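PDB 5AH1: triacylglycerol lipase from Clostridium botulinum, which hydrolyses ester bonds of triacylglycerols and synthetic polyesters, as a zinc-binding enzyme of the alpha/beta-hydrolase fold. Local coordinates for residues D232-S237 / N361-Y366; T342-A347 / K379-D384; T332-K337 / V387-Q392; G312-N317 / P395-N400; G85-G90 / G123-N128. One frame throughout, in Å; residues are numbered along the deposited sequence. Where two conformers were deposited one is given.

In the fold
Contacts 1, 2 and 3 cluster on one side of the chain, their centres 9 to 10 Å apart, and they touch: G364 O meets S345 N at 2.9 Å (contacts 1 and 2), and D384 OD2 meets T333 OG1 at 2.7 Å (contacts 2 and 3). Contact 4 joins contact 1 through the salt bridge from K396 NZ to D232 OD2, 2.8 Å. Contact 5, centred about 20 Å from the centres of contacts 1, 3 and 4, packs N128 ND2 on L316 CD2 of contact 4 at 4.1 Å. It borders the probable nucleophile elbow around S182; D384, hydrogen-bonded to H426, is probably the triad acid. Zinc lies about 12 Å from the V125 side chain.

Contact 1. Residues D232-S237 / N361-Y366; sequences DGTTLS and NLMGRY. With K (potassium ion), chain D.
L236 and M363 bring their CA atoms to 6.0 Å where the start of helix 235-239 faces the end of helix 357-363, with no direct hydrogen bond between the two segments. The M363 side chain does most of the bridging. With chi2 extended at -173°, SD is carried forward to lie 3.5 Å from T234 OG1, and CG sits 3.5 Å from T235 OG1. SD also rests against L236 CB at 3.9 Å. Beside it, T235 CB packs obliquely on the Y366 ring, 3.7 Å from CD2. One water links T235 to the other segment: T235 OG1 donates to it at 2.8 Å, and the water in turn donates to M363 O and Y366 O, lying in the ring plane at the edge of Y366. T234 OG1 is gripped twice, bonded to V386 O and accepting from L236 N at 3.1 Å. Further along the same helix S237 O binds a potassium ion at 2.8 Å, together with the carbonyl oxygens of D238 and M240. This is a classic threonine N-cap, here opening a short helix whose carbonyls, with that of M240 just past its end, bind potassium.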
# COMPACT_ATOMS: atom_id res chain seq x y z
N ASP A 232 9.66 -0.71 -6.33
CA ASP A 232 10.71 -1.66 -6.66
C ASP A 232 10.94 -2.69 -5.55
O ASP A 232 12.00 -3.29 -5.48
CB ASP A 232 12.03 -0.93 -6.97
CG ASP A 232 11.99 -0.19 -8.29
OD1 ASP A 232 11.33 -0.66 -9.24
OD2 ASP A 232 12.68 0.85 -8.37
N GLY A 233 9.93 -2.92 -4.72
CA GLY A 233 10.06 -3.86 -3.61
C GLY A 233 10.71 -3.22 -2.39
O GLY A 233 11.08 -2.04 -2.38
N THR A 234 10.83 -4.02 -1.35
CA THR A 234 11.57 -3.63 -0.18
C THR A 234 12.51 -4.75 0.21
O THR A 234 12.13 -5.92 0.26
CB THR A 234 10.66 -3.28 1.01
OG1 THR A 234 11.49 -3.17 2.16
CG2 THR A 234 9.55 -4.33 1.25
N THR A 235 13.75 -4.38 0.53
CA THR A 235 14.72 -5.38 0.95
C THR A 235 14.41 -5.94 2.34
O THR A 235 14.99 -6.94 2.72
CB THR A 235 16.17 -4.88 0.88
OG1 THR A 235 16.37 -3.81 1.80
CG2 THR A 235 16.53 -4.45 -0.54
N LEU A 236 13.44 -5.36 3.04
CA LEU A 236 12.96 -5.98 4.27
C LEU A 236 12.39 -7.36 3.99
O LEU A 236 12.61 -8.32 4.74
CB LEU A 236 11.93 -5.11 4.98
CG LEU A 236 11.48 -5.61 6.36
CD1 LEU A 236 12.66 -5.74 7.32
CD2 LEU A 236 10.43 -4.69 6.91
N SER A 237 11.66 -7.51 2.88
CA SER A 237 11.22 -8.83 2.50
C SER A 237 12.40 -9.70 2.06
O SER A 237 12.51 -10.86 2.48
CB SER A 237 10.15 -8.81 1.41
OG SER A 237 9.86 -10.15 1.07
N ASN A 361 17.45 -0.56 10.55
CA ASN A 361 18.88 -0.78 10.66
C ASN A 361 19.32 -1.97 9.80
O ASN A 361 20.39 -1.92 9.20
CB ASN A 361 19.28 -0.90 12.13
CG ASN A 361 19.03 0.41 12.91
OD1 ASN A 361 18.90 1.48 12.30
ND2 ASN A 361 18.92 0.31 14.23
N LEU A 362 18.51 -3.02 9.72
CA LEU A 362 18.87 -4.12 8.83
C LEU A 362 18.81 -3.74 7.36
O LEU A 362 19.72 -4.04 6.60
CB LEU A 362 18.04 -5.39 9.13
CG LEU A 362 18.42 -6.15 10.41
CD1 LEU A 362 17.78 -7.50 10.43
CD2 LEU A 362 19.95 -6.29 10.62
N MET A 363 17.75 -3.07 6.93
CA MET A 363 17.71 -2.58 5.56
C MET A 363 18.86 -1.61 5.31
O MET A 363 19.41 -1.55 4.21
CB MET A 363 16.40 -1.84 5.28
CG MET A 363 15.24 -2.73 4.90
SD MET A 363 13.79 -1.75 4.39
CE MET A 363 13.30 -1.28 5.99
N GLY A 364 19.21 -0.83 6.33
CA GLY A 364 20.22 0.21 6.21
C GLY A 364 21.64 -0.30 6.03
O GLY A 364 22.56 0.50 5.84
N ARG A 365 21.83 -1.61 6.07
CA ARG A 365 23.14 -2.19 5.81
C ARG A 365 23.06 -3.43 4.92
O ARG A 365 24.03 -4.19 4.81
CB ARG A 365 23.85 -2.55 7.11
CG ARG A 365 23.20 -3.69 7.90
CD ARG A 365 23.77 -3.76 9.31
NE ARG A 365 23.49 -2.52 10.01
CZ ARG A 365 24.17 -2.06 11.05
NH1 ARG A 365 25.20 -2.75 11.52
NH2 ARG A 365 23.82 -0.90 11.60
N TYR A 366 21.91 -3.64 4.29
CA TYR A 366 21.70 -4.82 3.46
C TYR A 366 22.09 -4.57 2.01
O TYR A 366 21.50 -3.72 1.34
CB TYR A 366 20.25 -5.28 3.54
CG TYR A 366 19.95 -6.53 2.74
CD1 TYR A 366 20.18 -7.78 3.28
CD2 TYR A 366 19.44 -6.47 1.46
CE1 TYR A 366 19.91 -8.94 2.55
CE2 TYR A 366 19.16 -7.60 0.73
CZ TYR A 366 19.39 -8.83 1.28
OH TYR A 366 19.09 -9.96 0.55
K K D . 13.48 -13.40 1.98
O HOH W 1 18.85 -2.58 1.69

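Contact 2. Residues T342-A347 / K379-D384; sequences TGHSVA and KWFPND
F381 and H344 both hold CG anti to their own carbonyl carbon and beside the backbone N, chi1 -64° in each. The two rings meet as an offset edge-to-face pair: the edge of H344 is turned toward the face of F381, with the centroids 5.8 Å apart and the planes at 72°. H344 CD2 makes the closest approach, 4.0 Å from F381 CE2, which lies in the plane of the imidazole. G343 O comes up to the rim of the phenyl ring in its plane, 3.7 Å from F381 CD2. One face of the imidazole is covered from its own segment by T342 CB, 3.6 Å above the plane and offset toward the rim. T342 OG1 accepts from H344 N, an ST turn just before strand 345-347. That strand and strand 336-338 form a two-stranded antiparallel hairpin, and the loop 379-384 lies against it, P382 touching T336 of the partner strand. Here S345 is wedged in closely: its CB is 3.4 Å from F381 O, and its OG is 3.2 Å from P382 N, a contact without a hydrogen bond because the proline nitrogen has no hydrogen to give. F381 O accepts from N383 ND2 at 2.9 Å, a donor nearly in line with the carbonyl (166°), and the same ND2 also reaches A360 O on helix 357-363. Just beyond, D384 OD2 bonds to H426 ND1, a pairing consistent with the acid and histidine of a hydrolase triad.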
# COMPACT_ATOMS: atom_id res chain seq x y z
N THR A 342 30.22 4.18 9.14
CA THR A 342 30.18 3.03 8.23
C THR A 342 29.50 3.29 6.89
O THR A 342 29.60 2.46 5.98
CB THR A 342 29.39 1.89 8.85
OG1 THR A 342 28.06 2.35 9.13
CG2 THR A 342 30.05 1.36 10.12
N GLY A 343 28.76 4.39 6.76
CA GLY A 343 27.98 4.61 5.57
C GLY A 343 26.62 3.94 5.59
O GLY A 343 25.81 4.17 4.69
N HIS A 344 26.35 3.13 6.60
CA HIS A 344 25.04 2.49 6.73
C HIS A 344 23.99 3.53 7.10
O HIS A 344 24.32 4.56 7.68
CB HIS A 344 25.07 1.41 7.80
CG HIS A 344 25.98 0.27 7.47
ND1 HIS A 344 26.64 -0.47 8.44
CD2 HIS A 344 26.34 -0.27 6.28
CE1 HIS A 344 27.36 -1.40 7.85
NE2 HIS A 344 27.20 -1.30 6.55
N SER A 345 22.74 3.26 6.75
CA SER A 345 21.61 4.08 7.21
C SER A 345 21.06 3.51 8.51
O SER A 345 20.92 2.30 8.66
CB SER A 345 20.49 4.15 6.17
OG SER A 345 20.84 4.99 5.08
N VAL A 346 20.76 4.41 9.44
CA VAL A 346 20.24 4.05 10.75
C VAL A 346 19.04 4.91 11.10
O VAL A 346 18.87 6.01 10.58
CB VAL A 346 21.31 4.19 11.84
CG1 VAL A 346 22.46 3.28 11.53
CG2 VAL A 346 21.79 5.62 11.95
N ALA A 347 18.19 4.40 11.98
CA ALA A 347 17.00 5.15 12.39
C ALA A 347 17.35 6.52 12.97
O ALA A 347 18.28 6.63 13.77
CB ALA A 347 16.24 4.36 13.42
N LYS A 379 22.76 2.80 -2.34
CA LYS A 379 21.65 3.69 -2.66
C LYS A 379 20.35 3.16 -2.05
O LYS A 379 19.39 3.92 -1.87
CB LYS A 379 21.48 3.83 -4.17
CG LYS A 379 22.74 4.16 -4.97
CD LYS A 379 22.53 4.16 -6.50
CE LYS A 379 21.33 3.33 -7.03
NZ LYS A 379 21.43 1.83 -6.94
N TRP A 380 20.32 1.87 -1.73
CA TRP A 380 19.13 1.25 -1.16
C TRP A 380 19.06 1.39 0.35
O TRP A 380 18.05 1.07 0.96
CB TRP A 380 19.08 -0.23 -1.54
CG TRP A 380 18.69 -0.46 -2.95
CD1 TRP A 380 19.46 -0.28 -4.06
CD2 TRP A 380 17.44 -0.96 -3.41
NE1 TRP A 380 18.76 -0.62 -5.18
CE2 TRP A 380 17.50 -1.03 -4.81
CE3 TRP A 380 16.25 -1.32 -2.77
CZ2 TRP A 380 16.43 -1.50 -5.58
CZ3 TRP A 380 15.19 -1.75 -3.53
CH2 TRP A 380 15.28 -1.82 -4.92
N PHE A 381 20.13 1.85 0.99
CA PHE A 381 20.15 1.89 2.44
C PHE A 381 19.11 2.83 3.10
O PHE A 381 18.48 2.44 4.09
CB PHE A 381 21.54 2.21 3.00
CG PHE A 381 22.61 1.18 2.70
CD1 PHE A 381 22.33 -0.10 2.24
CD2 PHE A 381 23.93 1.51 2.92
CE1 PHE A 381 23.37 -1.01 1.99
CE2 PHE A 381 24.95 0.63 2.67
CZ PHE A 381 24.67 -0.63 2.21
N PRO A 382 18.96 4.07 2.61
CA PRO A 382 17.98 4.95 3.27
C PRO A 382 16.58 4.36 3.21
O PRO A 382 16.17 3.79 2.19
CB PRO A 382 18.09 6.26 2.48
CG PRO A 382 19.51 6.25 1.95
CD PRO A 382 19.76 4.80 1.61
N ASN A 383 15.82 4.53 4.29
CA ASN A 383 14.48 3.95 4.34
C ASN A 383 13.59 4.68 5.35
O ASN A 383 14.01 5.66 5.97
CB ASN A 383 14.58 2.43 4.61
CG ASN A 383 15.13 2.09 5.98
OD1 ASN A 383 14.41 2.15 6.98
ND2 ASN A 383 16.42 1.74 6.04
N ASP A 384 12.35 4.21 5.46
CA ASP A 384 11.36 4.79 6.37
C ASP A 384 10.95 3.81 7.47
O ASP A 384 9.92 4.00 8.13
CB ASP A 384 10.12 5.27 5.61
CG ASP A 384 9.32 4.14 5.00
OD1 ASP A 384 9.69 2.95 5.20
OD2 ASP A 384 8.33 4.42 4.28

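Contact 3. Residues T332-K337 / V387-Q392; sequences TTQATK and VNCISQ
T333 and Q392 supply the direct hydrogen bonds of this contact. The Q392 amide clasps the backbone of T333 at both polar atoms: T333 N donates to OE1 at 2.8 Å, and NE2 donates to T333 O at 3.2 Å, lying in the plane of that carbonyl with an N-H...O angle of 140°. The Q392 chain runs out extended (chi2 -178°), and NE2 has a further, weak bond back to V387 O within its own segment. The T333 side chain crosses the glutamine at about a right angle and directs its hydroxyl elsewhere, to D384 OD2 and S228 OG.

Water adds a second link, bridging T332 OG1 and C389 O at 2.8 Å from each.

Packing fills the remainder. T332 lies obliquely across Q392, its OG1 3.4 Å from Q392 CB, while T332 CG2 comes to 4.0 Å from C389 CB. C389 SG packs against the CB and CG of Q334, 3.6 Å from CB. At the far end of that glutamine both polar atoms of its amide are engaged: NE2 donates to T336 O at 3.0 Å from above the carbonyl plane, and OE1 accepts from R420 NH1.

Segment 332-337 leads from strand 327-331 of the large parallel sheet into strand 336-338, with T332 and Q334 both backbone-bonded to I421. On the other segment, N388 OD1 receives T235 N at the start of helix 235-239, and the N388 side chain touches M363 of helix 357-363.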
# COMPACT_ATOMS: atom_id res chain seq x y z
N THR A 332 7.53 9.78 -1.26
CA THR A 332 8.59 9.03 -0.59
C THR A 332 8.71 9.52 0.85
O THR A 332 8.82 10.73 1.09
CB THR A 332 9.94 9.25 -1.31
OG1 THR A 332 9.86 8.75 -2.65
CG2 THR A 332 11.08 8.55 -0.57
N THR A 333 8.66 8.58 1.79
CA THR A 333 8.92 8.86 3.20
C THR A 333 10.33 8.39 3.55
O THR A 333 10.80 7.38 3.03
CB THR A 333 7.88 8.17 4.10
OG1 THR A 333 7.50 6.90 3.55
CG2 THR A 333 6.63 9.02 4.23
N GLN A 334 10.97 9.12 4.46
CA GLN A 334 12.31 8.77 4.95
C GLN A 334 12.39 9.08 6.44
O GLN A 334 11.92 10.13 6.86
CB GLN A 334 13.38 9.55 4.21
CG GLN A 334 14.78 9.31 4.77
CD GLN A 334 15.87 9.98 4.00
OE1 GLN A 334 15.65 10.56 2.93
NE2 GLN A 334 17.08 9.89 4.52
N ALA A 335 13.00 8.19 7.21
CA ALA A 335 13.23 8.45 8.63
C ALA A 335 14.57 7.87 9.12
O ALA A 335 14.76 7.65 10.31
CB ALA A 335 12.07 7.95 9.49
N THR A 336 15.49 7.67 8.18
CA THR A 336 16.87 7.31 8.50
C THR A 336 17.85 8.43 8.20
O THR A 336 17.55 9.38 7.45
CB THR A 336 17.32 6.06 7.72
OG1 THR A 336 17.17 6.28 6.32
CG2 THR A 336 16.52 4.83 8.13
N LYS A 337 19.05 8.31 8.77
CA LYS A 337 20.19 9.16 8.47
C LYS A 337 21.39 8.27 8.22
O LYS A 337 21.40 7.10 8.61
CB LYS A 337 20.49 10.09 9.64
CG LYS A 337 20.77 9.37 10.95
CD LYS A 337 21.04 10.30 12.11
CE LYS A 337 21.27 9.50 13.38
NZ LYS A 337 21.46 10.36 14.59
N VAL A 387 10.25 0.45 3.93
CA VAL A 387 10.54 0.47 2.50
C VAL A 387 11.73 1.36 2.19
O VAL A 387 11.81 2.49 2.63
CB VAL A 387 9.31 0.94 1.67
CG1 VAL A 387 9.61 0.94 0.19
CG2 VAL A 387 8.10 0.06 1.96
N ASN A 388 12.65 0.84 1.37
CA ASN A 388 13.80 1.63 0.92
C ASN A 388 13.32 2.87 0.16
O ASN A 388 12.44 2.77 -0.68
CB ASN A 388 14.68 0.80 -0.01
CG ASN A 388 14.87 -0.63 0.49
OD1 ASN A 388 13.96 -1.45 0.37
ND2 ASN A 388 16.03 -0.93 1.07
N CYS A 389 13.93 4.02 0.42
CA CYS A 389 13.52 5.26 -0.23
C CYS A 389 13.63 5.20 -1.73
O CYS A 389 12.76 5.70 -2.44
CB CYS A 389 14.32 6.45 0.31
SG CYS A 389 14.11 6.76 2.06
N ILE A 390 14.69 4.57 -2.23
CA ILE A 390 14.94 4.52 -3.66
C ILE A 390 13.79 3.85 -4.41
O ILE A 390 13.55 4.13 -5.57
CB ILE A 390 16.29 3.78 -3.97
CG1 ILE A 390 16.68 3.92 -5.44
CG2 ILE A 390 16.22 2.31 -3.58
CD1 ILE A 390 18.03 3.34 -5.77
N SER A 391 13.09 2.94 -3.73
CA SER A 391 12.03 2.14 -4.33
C SER A 391 10.71 2.91 -4.46
O SER A 391 9.83 2.49 -5.20
CB SER A 391 11.81 0.93 -3.43
OG SER A 391 10.81 0.08 -3.94
N GLN A 392 10.59 4.05 -3.78
CA GLN A 392 9.29 4.68 -3.58
C GLN A 392 8.85 5.63 -4.69
O GLN A 392 7.65 5.88 -4.85
CB GLN A 392 9.27 5.39 -2.22
CG GLN A 392 9.40 4.44 -1.04
CD GLN A 392 9.33 5.17 0.28
OE1 GLN A 392 8.55 6.10 0.43
NE2 GLN A 392 10.18 4.79 1.23
O HOH W 2 12.19 7.98 -3.90

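Contact 4. Residues G312-N317 / P395-N400; sequences GAQELN and PKLGSN
N317 and L397 meet in the tight half of this contact. N317 holds CG anti to its carbonyl carbon (chi1 -66°), and its ND2 donates to L397 O at 3.0 Å with near-ideal geometry: the oxygen lies in the plane of the asparagine amide, and the donor sits on a lone pair in the carbonyl plane. N317 CB is pressed equally close to the same oxygen, 3.0 Å. P395 CB sits against the amide group, 3.4 Å from both OD1 and ND2, and the amide is fixed further by R189 NH2 on OD1 and N231 O at ND2. Alongside, the extended Q314 chain crosses L397 at about a right angle, its CB 3.7 Å from L397 CB. The contact thus sets the last turns of helix 310-317 against a type II turn, K396 to S399, in the loop that leads to the edge strand 403-405. G398 takes the third position of that turn with a positive phi of 64°. From here the contact becomes looser and wetter. N317 O and G398 O face each other as two acceptors, and one water donates to N317 O at 2.8 Å while accepting from S399 OG, which is also hydrogen-bonded to D401 N. Another water links Q314 OE1, to which it donates, with G398 N at 3.0 Å. K396 starts out away from the helix, and its NZ forms salt bridges with D232 and D393.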
# COMPACT_ATOMS: atom_id res chain seq x y z
N GLY A 312 10.08 -9.84 -6.78
CA GLY A 312 8.66 -9.92 -7.08
C GLY A 312 8.11 -8.59 -7.58
O GLY A 312 7.25 -8.58 -8.47
N ALA A 313 8.60 -7.50 -7.03
CA ALA A 313 8.18 -6.17 -7.48
C ALA A 313 8.69 -5.94 -8.91
O ALA A 313 7.97 -5.38 -9.75
CB ALA A 313 8.71 -5.12 -6.54
N GLN A 314 9.92 -6.35 -9.19
CA GLN A 314 10.45 -6.27 -10.54
C GLN A 314 9.55 -7.04 -11.49
O GLN A 314 9.22 -6.55 -12.57
CB GLN A 314 11.87 -6.83 -10.57
CG GLN A 314 12.49 -6.87 -11.95
CD GLN A 314 13.94 -7.30 -11.87
OE1 GLN A 314 14.85 -6.50 -12.00
NE2 GLN A 314 14.16 -8.58 -11.62
N GLU A 315 9.15 -8.25 -11.10
CA GLU A 315 8.26 -9.03 -11.95
C GLU A 315 6.94 -8.30 -12.24
O GLU A 315 6.47 -8.28 -13.37
CB GLU A 315 7.99 -10.41 -11.36
CG GLU A 315 7.17 -11.30 -12.30
CD GLU A 315 6.82 -12.67 -11.74
OE1 GLU A 315 6.93 -12.88 -10.53
OE2 GLU A 315 6.38 -13.54 -12.52
N LEU A 316 6.32 -7.74 -11.20
CA LEU A 316 5.11 -6.93 -11.37
C LEU A 316 5.34 -5.80 -12.37
O LEU A 316 4.53 -5.57 -13.25
CB LEU A 316 4.65 -6.39 -10.02
CG LEU A 316 3.26 -5.74 -10.04
CD1 LEU A 316 2.18 -6.82 -10.05
CD2 LEU A 316 3.06 -4.79 -8.88
N ASN A 317 6.49 -5.16 -12.25
CA ASN A 317 6.81 -4.02 -13.08
C ASN A 317 6.94 -4.37 -14.56
O ASN A 317 6.80 -3.49 -15.41
CB ASN A 317 8.10 -3.38 -12.60
CG ASN A 317 7.97 -2.75 -11.24
OD1 ASN A 317 6.87 -2.56 -10.72
ND2 ASN A 317 9.11 -2.36 -10.66
N PRO A 395 8.23 2.66 -10.28
CA PRO A 395 8.87 1.42 -10.71
C PRO A 395 10.02 1.72 -11.67
O PRO A 395 9.86 2.52 -12.59
CB PRO A 395 7.73 0.70 -11.43
CG PRO A 395 6.87 1.83 -11.96
CD PRO A 395 6.90 2.85 -10.88
N LYS A 396 11.16 1.06 -11.43
CA LYS A 396 12.36 1.16 -12.25
C LYS A 396 12.88 -0.22 -12.62
O LYS A 396 13.25 -0.44 -13.77
CB LYS A 396 13.43 1.97 -11.52
CG LYS A 396 12.98 3.40 -11.24
CD LYS A 396 13.94 4.20 -10.40
CE LYS A 396 14.10 3.73 -8.97
NZ LYS A 396 12.82 3.63 -8.21
N LEU A 397 12.91 -1.16 -11.67
CA LEU A 397 13.30 -2.54 -11.96
C LEU A 397 12.32 -3.12 -12.95
O LEU A 397 11.12 -3.15 -12.71
CB LEU A 397 13.30 -3.38 -10.69
CG LEU A 397 14.20 -2.95 -9.52
CD1 LEU A 397 13.99 -3.91 -8.33
CD2 LEU A 397 15.66 -2.87 -9.90
N GLY A 398 12.82 -3.56 -14.10
CA GLY A 398 11.97 -4.16 -15.11
C GLY A 398 10.93 -3.24 -15.73
O GLY A 398 10.00 -3.75 -16.37
N SER A 399 11.06 -1.92 -15.57
CA SER A 399 10.03 -0.98 -15.99
C SER A 399 10.47 -0.09 -17.14
O SER A 399 11.63 0.29 -17.22
CB SER A 399 9.62 -0.07 -14.82
OG SER A 399 8.54 0.79 -15.17
N ASN A 400 9.50 0.28 -17.97
CA ASN A 400 9.67 1.31 -18.98
C ASN A 400 9.01 2.64 -18.59
O ASN A 400 9.02 3.59 -19.35
CB ASN A 400 9.08 0.87 -20.32
CG ASN A 400 9.72 -0.38 -20.86
OD1 ASN A 400 10.94 -0.48 -20.91
ND2 ASN A 400 8.90 -1.32 -21.30
O HOH W 3 15.67 -4.30 -13.47
O HOH W 4 6.47 -0.87 -14.55

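Contact 5. Residues G85-G90 / G123-N128; sequences GFMGFG and GPVSSN
P124 and F89 meet at the apolar centre, the phenyl ring crossing the proline at about a right angle with F89 CE1 3.8 Å from P124 CG. V125 shares this centre: its CG1 touches two side chains of the other segment, 3.7 Å from F86 CE1 and 3.7 Å from M87 SD. M87 and V125 lie side by side pointing the same way. The methionine chain is bent at chi2 (-70°), which folds SD back to this position, while its CG sits 4.1 Å above the centre of one face of the F86 ring. Further out, P124 CB lies against a backbone carbonyl, 3.5 Å from G88 O. At the polar edge one bond joins the two backbones: M87 N donates to P124 O at 2.8 Å in an almost straight bond, 174° at the hydrogen. The same oxygen takes a CA-H...O contact from F86 CA. M87 is the third residue of a type II turn from G85 to G88, at positive phi (57°); the turn's own closing bond is weak. R131 NH1 bonds both G85 O and G123 O, linking the two loops. In lipases of this fold the HG-containing loop, here following strand 80-83, usually contributes to the oxyanion hole, a role this turn probably has, since G85 touches the likely nucleophile elbow. The two loops follow the adjacent parallel strands 80-83 and 117-120; helix 242-257 packs on F86 and M87, helix 304-308 on F86, and S127 caps the start of helix 128-140, which carries the zinc ligand D130.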
# COMPACT_ATOMS: atom_id res chain seq x y z
N GLY A 85 -2.10 -0.76 2.63
CA GLY A 85 -1.02 -1.68 2.30
C GLY A 85 -1.05 -3.03 2.97
O GLY A 85 -2.10 -3.62 3.22
N PHE A 86 0.15 -3.54 3.20
CA PHE A 86 0.36 -4.84 3.83
C PHE A 86 -0.09 -4.78 5.28
O PHE A 86 0.23 -3.82 5.99
CB PHE A 86 1.86 -5.14 3.73
CG PHE A 86 2.30 -6.46 4.30
CD1 PHE A 86 1.90 -7.66 3.73
CD2 PHE A 86 3.19 -6.50 5.33
CE1 PHE A 86 2.36 -8.86 4.22
CE2 PHE A 86 3.63 -7.70 5.82
CZ PHE A 86 3.21 -8.87 5.27
N MET A 87 -0.88 -5.77 5.70
CA MET A 87 -1.38 -5.83 7.07
C MET A 87 -2.18 -4.59 7.47
O MET A 87 -2.16 -4.17 8.63
CB MET A 87 -0.26 -6.18 8.06
CG MET A 87 0.09 -7.69 8.01
SD MET A 87 -1.23 -8.71 8.71
CE MET A 87 -0.92 -8.43 10.43
N GLY A 88 -2.91 -4.02 6.51
CA GLY A 88 -3.94 -3.03 6.78
C GLY A 88 -5.32 -3.66 6.80
O GLY A 88 -5.54 -4.69 6.16
N PHE A 89 -6.23 -3.06 7.57
CA PHE A 89 -7.56 -3.62 7.79
C PHE A 89 -8.65 -2.59 7.52
O PHE A 89 -8.36 -1.44 7.21
CB PHE A 89 -7.63 -4.18 9.21
CG PHE A 89 -6.67 -5.32 9.40
CD1 PHE A 89 -7.01 -6.60 8.99
CD2 PHE A 89 -5.40 -5.10 9.92
CE1 PHE A 89 -6.10 -7.66 9.09
CE2 PHE A 89 -4.50 -6.15 10.03
CZ PHE A 89 -4.85 -7.43 9.62
N GLY A 90 -9.90 -3.03 7.60
CA GLY A 90 -11.04 -2.22 7.21
C GLY A 90 -11.57 -1.33 8.30
O GLY A 90 -11.18 -1.42 9.47
N GLY A 123 -7.22 -7.88 0.76
CA GLY A 123 -6.52 -8.83 1.59
C GLY A 123 -5.23 -8.24 2.15
O GLY A 123 -4.42 -7.68 1.39
N PRO A 124 -5.03 -8.34 3.47
CA PRO A 124 -3.84 -7.72 4.07
C PRO A 124 -2.51 -8.39 3.68
O PRO A 124 -1.47 -7.74 3.75
CB PRO A 124 -4.10 -7.84 5.58
CG PRO A 124 -5.05 -8.98 5.71
CD PRO A 124 -5.92 -8.91 4.49
N VAL A 125 -2.53 -9.67 3.33
CA VAL A 125 -1.29 -10.38 3.02
C VAL A 125 -1.34 -11.16 1.70
O VAL A 125 -0.48 -11.98 1.44
CB VAL A 125 -0.91 -11.33 4.19
CG1 VAL A 125 -0.70 -10.55 5.49
CG2 VAL A 125 -1.96 -12.42 4.41
N SER A 126 -2.34 -10.86 0.89
CA SER A 126 -2.49 -11.50 -0.41
C SER A 126 -1.64 -10.83 -1.49
O SER A 126 -1.08 -9.74 -1.28
CB SER A 126 -3.95 -11.56 -0.80
OG SER A 126 -4.66 -12.36 0.14
N SER A 127 -1.54 -11.46 -2.65
CA SER A 127 -0.78 -10.90 -3.75
C SER A 127 -1.43 -9.63 -4.30
O SER A 127 -2.60 -9.36 -4.08
CB SER A 127 -0.68 -11.90 -4.88
OG SER A 127 -1.96 -12.13 -5.43
N ASN A 128 -0.66 -8.85 -5.04
CA ASN A 128 -1.20 -7.67 -5.69
C ASN A 128 -2.28 -8.02 -6.72
O ASN A 128 -3.26 -7.30 -6.86
CB ASN A 128 -0.07 -6.85 -6.32
CG ASN A 128 0.63 -5.98 -5.30
OD1 ASN A 128 -0.03 -5.17 -4.64
ND2 ASN A 128 1.94 -6.11 -5.19